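HIAXHD3 (Humicola insolens, PDB 3ZXK) hydrolyses alpha-L-arabinofuranosyl linkages as an exo-acting family 43 glycoside hydrolase, probably removing arabinose side chains from xylans, and in engineered form also displays endo-xylanase activity. Local coordinates at residues A[267-270]-A[271-275]; A[413-416]-A[417-420]. All coordinates share one frame; numbering follows the deposited sequence.

The two contacts illustrate how the same local device, a reversal of the chain between antiparallel strands, can serve very different places in one protein. Contact 1 comes first along the chain, where strand 260-267 turns into strand 273-282 within a four-stranded sheet of the family 43 catalytic region; it is buried and meets the bound arabinose. Contact 2 follows later, at the surface, where strand 406-415 returns as strand 418-429 in an antiparallel sheet of the concanavalin A-like region. They share no sheet: their centres lie 38 Å apart and their nearest atoms about 23 Å, so one shapes the sugar site while the other closes a remote hairpin end.

Contact 1: residues A[267-270]-A[271-275]; sequences DAYP and GGRIP. With AHR (alpha-L-arabinofuranose), chain C.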
# COMPACT_ATOMS: atom_id res chain seq x y z
N ASP A 267 -3.54 -8.68 -9.94
CA ASP A 267 -3.19 -9.58 -8.81
C ASP A 267 -1.79 -10.21 -8.99
O ASP A 267 -1.64 -11.42 -9.18
CB ASP A 267 -4.28 -10.64 -8.56
CG ASP A 267 -5.58 -10.04 -8.01
OD1 ASP A 267 -5.51 -9.05 -7.25
OD2 ASP A 267 -6.68 -10.55 -8.34
N ALA A 268 -0.76 -9.38 -8.91
CA ALA A 268 0.60 -9.80 -9.22
C ALA A 268 1.32 -10.41 -8.01
O ALA A 268 2.48 -10.07 -7.74
CB ALA A 268 1.38 -8.60 -9.77
N TYR A 269 0.64 -11.33 -7.31
CA TYR A 269 1.23 -12.08 -6.21
C TYR A 269 2.39 -12.92 -6.78
O TYR A 269 2.29 -13.41 -7.92
CB TYR A 269 0.17 -12.93 -5.53
CG TYR A 269 -0.84 -12.05 -4.85
CD1 TYR A 269 -0.49 -11.33 -3.71
CD2 TYR A 269 -2.12 -11.85 -5.38
CE1 TYR A 269 -1.40 -10.47 -3.09
CE2 TYR A 269 -3.02 -11.00 -4.76
CZ TYR A 269 -2.65 -10.31 -3.61
OH TYR A 269 -3.56 -9.46 -3.00
N PRO A 270 3.50 -13.06 -6.02
CA PRO A 270 3.66 -12.71 -4.60
C PRO A 270 4.06 -11.26 -4.30
O PRO A 270 4.23 -10.91 -3.14
CB PRO A 270 4.76 -13.68 -4.13
CG PRO A 270 5.63 -13.79 -5.34
CD PRO A 270 4.63 -13.89 -6.49
N GLY A 271 4.19 -10.42 -5.31
CA GLY A 271 4.54 -9.03 -5.10
C GLY A 271 3.42 -8.16 -4.54
O GLY A 271 3.70 -7.17 -3.87
N GLY A 272 2.18 -8.51 -4.84
CA GLY A 272 1.03 -7.68 -4.47
C GLY A 272 0.25 -7.18 -5.67
O GLY A 272 0.31 -7.76 -6.74
N ARG A 273 -0.52 -6.12 -5.46
CA ARG A 273 -1.47 -5.64 -6.45
C ARG A 273 -0.97 -4.32 -6.99
O ARG A 273 -0.79 -3.36 -6.23
CB ARG A 273 -2.87 -5.56 -5.84
CG ARG A 273 -3.34 -6.98 -5.57
CD ARG A 273 -4.67 -7.10 -4.87
NE ARG A 273 -4.69 -6.54 -3.53
CZ ARG A 273 -5.81 -6.33 -2.83
NH1 ARG A 273 -7.00 -6.65 -3.36
NH2 ARG A 273 -5.73 -5.80 -1.60
N ILE A 274 -0.71 -4.31 -8.29
CA ILE A 274 0.05 -3.24 -8.92
C ILE A 274 -0.73 -2.58 -10.06
O ILE A 274 -1.50 -3.23 -10.76
CB ILE A 274 1.45 -3.77 -9.38
CG1 ILE A 274 1.33 -4.73 -10.58
CG2 ILE A 274 2.19 -4.41 -8.20
CD1 ILE A 274 2.66 -5.30 -11.02
N PRO A 275 -0.52 -1.27 -10.26
CA PRO A 275 -1.37 -0.56 -11.22
C PRO A 275 -0.93 -0.68 -12.68
O PRO A 275 0.27 -0.68 -12.99
CB PRO A 275 -1.25 0.91 -10.78
CG PRO A 275 0.08 1.00 -10.11
CD PRO A 275 0.29 -0.34 -9.44
O5 AHR C . -7.85 -12.20 -6.57
C5 AHR C . -7.41 -11.64 -5.31
C4 AHR C . -8.34 -10.53 -4.82
O4 AHR C . -9.66 -11.02 -4.63
C3 AHR C . -8.56 -9.34 -5.75
O3 AHR C . -7.52 -8.38 -5.69
C2 AHR C . -9.84 -8.72 -5.27
O2 AHR C . -10.62 -8.17 -6.35
C1 AHR C . -10.57 -9.91 -4.67
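Ala-268 and Gly-271 face each other across a tight chain reversal, in which the carbonyl oxygen of Ala-268 accepts two weak hydrogen bonds: one from Gly-271 N at 3.0 Å and one from Gly-272 N at 3.3 Å. The peptide bond between Tyr-269 and Pro-270 is cis, within the reversal that brings Gly-271 N to Ala-268 O. A beta carbon on Gly-271 would sit tightly against that same carbonyl oxygen, while at Gly-272 (phi 118°) one would collide with the carbonyl of Gly-271. Ala-268 CB packs on Ile-274 CD1 at 3.8 Å.

Arg-273 carries the turn to the sugar. Its CG stands beside the backbone N, and the side chain passes alongside both Asp-267 and Tyr-269; the bend at chi3 (-64°) then turns NE and the guanidinium off the zigzag of CB, CG and CD. CD lies 3.2 Å from Asp-267 OD1, and the phenol ring of Tyr-269 flanks the aliphatic part, its plane 27° from that of the guanidinium. The hydroxyl of Tyr-269 is held elsewhere, by the carbonyl of Phe-505. Arg-273 NH1 donates to O3 of the arabinofuranose at 2.9 Å, the oxygen lying at the guanidinium edge and in its plane. O3 in turn donates to Asp-267 OD1 at 2.6 Å, so O3 bridges the carboxylate and the guanidinium, which form no salt bridge with each other. The other carboxylate oxygen, Asp-267 OD2, accepts from the arabinose O5 at 2.7 Å, giving the sugar a two-oxygen grip, to which His-248 adds a further bond.

Here a turn with a cis proline, between two antiparallel strands, places Asp-267 and Arg-273 in the arabinose pocket of a family 43 glycoside hydrolase, whose catalytic fold is the five-bladed beta-propeller.

Contact 2: residues A[413-416]-A[417-420]; sequences WKQG and NEAR
Gln-415 and Glu-418 frame a type II' turn that closes a two-residue beta hairpin, with Gly-416 and Asn-417 at its tip; Gly-416 takes up a positive phi of 56°. Gln-415 N donates to Glu-418 O at 2.9 Å, and Trp-413 and Arg-420 exchange two backbone hydrogen bonds.

On the face bearing Gln-415, Glu-418 and Arg-420, Gln-415 runs extended beyond CG and Arg-420 from CG to NE, which lets them meet across the strands: Arg-420 NH1 donates a hydrogen bond to Gln-415 OE1 at 3.0 Å. The oxygen lies in the guanidinium plane, yet NH1 stands 57° out of the amide's carbonyl plane. Glu-418 lies beside Gln-415, pointing the same way, and its OE2 forms a longer salt bridge with NH1 at 3.6 Å, which probably offsets the closeness of the two acceptors. An alanine at Gln-415 would remove the amide oxygen, and NH1 would probably lose its short bond and keep the longer one, this end of the guanidinium being less firmly placed.

On the other face, Lys-414 sends CG away from its own backbone N (chi1 -172°) and kinks at chi2, which lays its chain over the neighbouring strand before NZ reaches the carbonyl of Met-392; there Lys-414 CD rests 3.7 Å from Ala-419 CB.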
# COMPACT_ATOMS: atom_id res chain seq x y z
N TRP A 413 20.88 -12.98 16.89
CA TRP A 413 20.38 -13.43 18.20
C TRP A 413 21.47 -13.19 19.23
O TRP A 413 22.63 -13.62 19.07
CB TRP A 413 20.01 -14.92 18.17
CG TRP A 413 18.72 -15.23 17.48
CD1 TRP A 413 17.97 -14.39 16.67
CD2 TRP A 413 17.98 -16.46 17.58
NE1 TRP A 413 16.84 -15.03 16.24
CE2 TRP A 413 16.78 -16.29 16.77
CE3 TRP A 413 18.20 -17.67 18.24
CZ2 TRP A 413 15.83 -17.31 16.66
CZ3 TRP A 413 17.25 -18.68 18.13
CH2 TRP A 413 16.09 -18.50 17.36
N LYS A 414 21.10 -12.47 20.28
CA LYS A 414 21.97 -12.25 21.44
C LYS A 414 21.51 -13.23 22.55
O LYS A 414 20.39 -13.15 23.03
CB LYS A 414 21.89 -10.79 21.93
CG LYS A 414 22.91 -10.43 23.02
CD LYS A 414 24.32 -10.27 22.46
CE LYS A 414 25.31 -9.83 23.52
NZ LYS A 414 25.03 -8.43 23.91
N GLN A 415 22.38 -14.17 22.92
CA GLN A 415 22.11 -15.08 24.04
C GLN A 415 23.27 -15.00 24.99
O GLN A 415 24.41 -15.25 24.61
CB GLN A 415 21.82 -16.52 23.55
CG GLN A 415 20.64 -16.60 22.56
CD GLN A 415 20.54 -17.95 21.89
OE1 GLN A 415 21.54 -18.65 21.66
NE2 GLN A 415 19.33 -18.35 21.59
N GLY A 416 23.00 -14.61 26.24
CA GLY A 416 24.09 -14.34 27.18
C GLY A 416 25.01 -13.29 26.58
O GLY A 416 24.56 -12.20 26.14
N ASN A 417 26.29 -13.62 26.52
CA ASN A 417 27.29 -12.71 25.98
C ASN A 417 27.62 -12.99 24.52
O ASN A 417 28.49 -12.33 23.96
CB ASN A 417 28.55 -12.73 26.85
CG ASN A 417 28.27 -12.29 28.28
OD1 ASN A 417 28.70 -12.94 29.25
ND2 ASN A 417 27.57 -11.18 28.42
N GLU A 418 26.92 -13.95 23.91
CA GLU A 418 27.15 -14.32 22.50
C GLU A 418 26.16 -13.61 21.59
O GLU A 418 24.97 -13.71 21.80
CB GLU A 418 27.04 -15.87 22.27
CG GLU A 418 25.66 -16.58 22.45
CD GLU A 418 25.43 -17.82 21.55
OE1 GLU A 418 25.99 -17.85 20.43
OE2 GLU A 418 24.66 -18.77 21.94
N ALA A 419 26.65 -12.91 20.56
CA ALA A 419 25.80 -12.49 19.46
C ALA A 419 26.20 -13.27 18.22
O ALA A 419 27.39 -13.43 17.92
CB ALA A 419 25.91 -11.01 19.18
N ARG A 420 25.21 -13.80 17.52
CA ARG A 420 25.49 -14.53 16.31
C ARG A 420 24.42 -14.32 15.26
O ARG A 420 23.25 -14.03 15.57
CB ARG A 420 25.67 -16.00 16.59
CG ARG A 420 24.37 -16.76 16.74
CD ARG A 420 24.65 -18.24 16.82
NE ARG A 420 23.45 -19.05 16.71
CZ ARG A 420 22.61 -19.29 17.71
NH1 ARG A 420 22.77 -18.75 18.93
NH2 ARG A 420 21.58 -20.09 17.49